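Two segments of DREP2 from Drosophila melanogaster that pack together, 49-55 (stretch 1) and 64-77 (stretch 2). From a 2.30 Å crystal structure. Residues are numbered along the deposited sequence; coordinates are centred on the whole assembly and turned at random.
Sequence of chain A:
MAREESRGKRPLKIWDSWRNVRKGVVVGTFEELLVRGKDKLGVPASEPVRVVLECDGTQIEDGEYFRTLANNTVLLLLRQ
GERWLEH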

# COMPACT_ATOMS: atom_id res chain seq x y z
N VAL A 49 0.96 -10.00 -1.53
CA VAL A 49 0.33 -8.85 -2.16
C VAL A 49 1.42 -8.02 -2.81
O VAL A 49 2.62 -8.20 -2.55
N ARG A 50 1.00 -7.09 -3.65
CA ARG A 50 1.90 -6.11 -4.19
C ARG A 50 1.39 -4.72 -3.80
O ARG A 50 0.20 -4.51 -3.63
N VAL A 51 2.29 -3.76 -3.64
CA VAL A 51 1.88 -2.40 -3.33
C VAL A 51 2.34 -1.49 -4.45
O VAL A 51 3.50 -1.56 -4.86
N VAL A 52 1.46 -0.66 -4.98
CA VAL A 52 1.87 0.21 -6.06
C VAL A 52 1.40 1.62 -5.80
O VAL A 52 0.47 1.83 -5.03
N LEU A 53 2.04 2.59 -6.45
CA LEU A 53 1.57 3.96 -6.37
C LEU A 53 0.23 4.06 -7.08
O LEU A 53 0.03 3.45 -8.13
N GLU A 54 -0.69 4.82 -6.51
CA GLU A 54 -1.97 4.99 -7.15
C GLU A 54 -1.83 5.77 -8.46
O GLU A 54 -2.59 5.56 -9.39
N CYS A 55 -0.90 6.71 -8.50
CA CYS A 55 -0.83 7.60 -9.66
C CYS A 55 -0.36 6.91 -10.95
O CYS A 55 -0.85 7.25 -12.02
N GLU A 64 13.81 1.20 1.07
CA GLU A 64 14.48 2.39 0.53
C GLU A 64 13.48 3.29 -0.24
O GLU A 64 13.29 4.51 0.06
N TYR A 65 12.75 2.67 -1.15
CA TYR A 65 11.80 3.44 -1.93
C TYR A 65 10.67 3.88 -1.02
O TYR A 65 10.17 4.98 -1.15
N PHE A 66 10.28 3.00 -0.11
CA PHE A 66 9.23 3.28 0.85
C PHE A 66 9.55 4.55 1.63
O PHE A 66 8.70 5.42 1.79
N ARG A 67 10.80 4.67 2.07
CA ARG A 67 11.17 5.81 2.89
C ARG A 67 11.16 7.05 2.09
O ARG A 67 11.03 8.14 2.68
N THR A 68 11.20 6.94 0.76
CA THR A 68 11.08 8.21 0.01
C THR A 68 9.64 8.74 -0.11
O THR A 68 9.44 9.83 -0.64
N LEU A 69 8.64 7.96 0.28
CA LEU A 69 7.23 8.36 0.12
C LEU A 69 6.79 9.52 1.03
O LEU A 69 7.00 9.47 2.23
N ALA A 70 6.11 10.52 0.46
CA ALA A 70 5.55 11.62 1.25
C ALA A 70 4.35 11.14 2.07
O ALA A 70 3.65 10.19 1.67
N ASN A 71 4.11 11.81 3.20
CA ASN A 71 2.93 11.57 4.03
C ASN A 71 1.68 11.54 3.18
O ASN A 71 1.50 12.40 2.32
N ASN A 72 0.81 10.57 3.45
CA ASN A 72 -0.47 10.44 2.77
C ASN A 72 -0.38 10.29 1.25
O ASN A 72 -1.33 10.61 0.53
N THR A 73 0.76 9.78 0.78
CA THR A 73 0.84 9.21 -0.56
C THR A 73 -0.23 8.11 -0.68
O THR A 73 -0.38 7.30 0.24
N VAL A 74 -0.98 8.14 -1.78
CA VAL A 74 -2.01 7.13 -2.04
C VAL A 74 -1.41 5.90 -2.73
O VAL A 74 -0.82 6.00 -3.80
N LEU A 75 -1.56 4.75 -2.09
CA LEU A 75 -1.04 3.47 -2.56
C LEU A 75 -2.19 2.50 -2.83
O LEU A 75 -3.24 2.60 -2.20
N LEU A 76 -2.02 1.57 -3.77
CA LEU A 76 -3.00 0.51 -3.95
C LEU A 76 -2.37 -0.79 -3.52
O LEU A 76 -1.20 -1.06 -3.79
N LEU A 77 -3.17 -1.61 -2.86
CA LEU A 77 -2.74 -2.94 -2.53
C LEU A 77 -3.36 -3.85 -3.59
O LEU A 77 -4.55 -3.82 -3.79

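Two antiparallel strands pair Val 51 with Leu 77 and Val 52 with Leu 76, and leucines and valines make the apolar contacts. Leu 75 sits at the apolar centre. The m,t rotamer of Leu 75 carries its CD1 to 3.9 Å from Val 51 CG1, while its CD2 lies 3.6 Å from Leu 53 CD2. Leu 53 is instructive: its CA-to-CB bond points away from the second stretch, yet the m,t rotamer brings the end of the side chain back, so that CD2 also reaches Leu 69 CD2 at 4.0 Å and Thr 73 CG2 at 3.9 Å. A side chain that starts away can still join the packing.

Val 51 (t) and Leu 77 (t,t) share one face of the sheet. Val 49 (m) points in and packs CG1 against Leu 77 CD2 at 3.5 Å. Val 52 (m) and Leu 76 (m,t) occupy the other face, with Val 52 CG2 3.9 Å from Leu 76 CB. Behind this alternation stands a reciprocal backbone pair: Val 52 N donates to Leu 76 O at 2.9 Å, and Leu 76 N donates to Val 52 O at 2.8 Å.

At the polar edge, Glu 54 lends its aliphatic part to the packing. Glu 54 CB lies 3.6 Å from Val 74 CG1 (Val 74 is t), and Glu 54 CG 3.7 Å from Leu 76 CD2; the t,m rotamer then leads the carboxylate away, where OE2 is hydrogen-bonded elsewhere in the structure. The backbone extends the ladder, Glu 54 N donating to Val 74 O at 3.0 Å. Water 1 bridges the stretches beside it, accepting from Cys 55 N at 2.8 Å and donating to Val 74 O at 2.8 Å. Nearby, Thr 73 (m) turns OG1 back to Ala 70 O, a 2.6 Å hydrogen bond within the type II turn, leaving CG2 for Leu 53.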

# COMPACT_ATOMS: atom_id res chain seq x y z
CB VAL A 49 -0.46 -7.95 -1.13
CG1 VAL A 49 -1.57 -8.74 -0.46
CG2 VAL A 49 0.48 -7.39 -0.06
CB ARG A 50 2.00 -6.32 -5.70
CG ARG A 50 2.81 -7.56 -6.06
CD ARG A 50 2.53 -8.07 -7.47
NE ARG A 50 1.11 -8.37 -7.65
CZ ARG A 50 0.30 -7.69 -8.46
NH1 ARG A 50 0.77 -6.69 -9.19
NH2 ARG A 50 -0.98 -8.04 -8.55
CB VAL A 51 2.45 -1.93 -1.97
CG1 VAL A 51 2.09 -0.48 -1.73
CG2 VAL A 51 1.92 -2.82 -0.84
CB VAL A 52 1.33 -0.27 -7.46
CG1 VAL A 52 1.81 -1.67 -7.80
CG2 VAL A 52 -0.21 -0.20 -7.50
CB LEU A 53 2.58 4.90 -7.03
CG LEU A 53 3.94 5.11 -6.37
CD1 LEU A 53 4.73 6.12 -7.19
CD2 LEU A 53 3.76 5.61 -4.95
CB GLU A 54 -2.97 5.69 -6.21
CG GLU A 54 -4.42 5.71 -6.76
CD GLU A 54 -4.64 6.79 -7.79
OE1 GLU A 54 -3.95 7.83 -7.72
OE2 GLU A 54 -5.49 6.61 -8.68
CB CYS A 55 0.06 8.81 -9.36
SG CYS A 55 1.78 8.40 -9.03
CB GLU A 64 15.64 1.97 -0.38
CG GLU A 64 16.79 1.21 0.33
CD GLU A 64 16.50 -0.28 0.53
OE1 GLU A 64 15.96 -0.92 -0.40
OE2 GLU A 64 16.78 -0.80 1.64
CB TYR A 65 11.25 2.64 -3.11
CG TYR A 65 10.62 3.54 -4.14
CD1 TYR A 65 11.41 4.16 -5.12
CD2 TYR A 65 9.27 3.87 -4.09
CE1 TYR A 65 10.86 5.04 -6.06
CE2 TYR A 65 8.70 4.73 -5.03
CZ TYR A 65 9.50 5.31 -6.01
OH TYR A 65 8.95 6.17 -6.91
CB PHE A 66 9.02 2.10 1.81
CG PHE A 66 8.24 2.47 3.03
CD1 PHE A 66 6.86 2.39 3.04
CD2 PHE A 66 8.89 2.95 4.17
CE1 PHE A 66 6.12 2.77 4.16
CE2 PHE A 66 8.17 3.34 5.29
CZ PHE A 66 6.78 3.24 5.28
CB ARG A 67 12.56 5.64 3.53
CG ARG A 67 12.58 4.66 4.69
CD ARG A 67 13.91 4.68 5.44
NE ARG A 67 14.96 3.99 4.69
CZ ARG A 67 15.05 2.66 4.60
NH1 ARG A 67 14.15 1.90 5.20
NH2 ARG A 67 16.03 2.09 3.91
CB THR A 68 11.60 8.11 -1.42
OG1 THR A 68 10.65 7.43 -2.26
CG2 THR A 68 12.98 7.47 -1.43
CB LEU A 69 6.30 7.17 0.39
CG LEU A 69 6.46 5.97 -0.53
CD1 LEU A 69 5.46 4.86 -0.19
CD2 LEU A 69 6.35 6.42 -2.00
CB ALA A 70 5.11 12.77 0.33
CB ASN A 71 2.74 12.66 5.08
CG ASN A 71 3.71 12.56 6.22
OD1 ASN A 71 4.59 11.70 6.24
ND2 ASN A 71 3.54 13.43 7.20
CB ASN A 72 -1.37 11.62 3.15
CG ASN A 72 -2.05 11.41 4.50
OD1 ASN A 72 -2.64 10.35 4.74
ND2 ASN A 72 -1.98 12.41 5.37
CB THR A 73 2.24 8.60 -0.85
OG1 THR A 73 3.23 9.63 -0.81
CG2 THR A 73 2.27 7.93 -2.21
CB VAL A 74 -3.15 7.69 -2.92
CG1 VAL A 74 -4.29 6.67 -3.04
CG2 VAL A 74 -3.66 9.01 -2.36
CB LEU A 75 -0.07 2.86 -1.54
CG LEU A 75 1.17 3.66 -1.14
CD1 LEU A 75 1.93 2.99 0.01
CD2 LEU A 75 2.08 3.85 -2.36
CB LEU A 76 -3.47 0.39 -5.41
CG LEU A 76 -4.00 1.62 -6.17
CD1 LEU A 76 -4.57 1.19 -7.51
CD2 LEU A 76 -5.03 2.39 -5.37
CB LEU A 77 -3.19 -3.30 -1.12
CG LEU A 77 -2.60 -4.50 -0.39
CD1 LEU A 77 -2.74 -4.28 1.10
CD2 LEU A 77 -3.35 -5.73 -0.79
O HOH W 1 -0.15 7.63 -5.93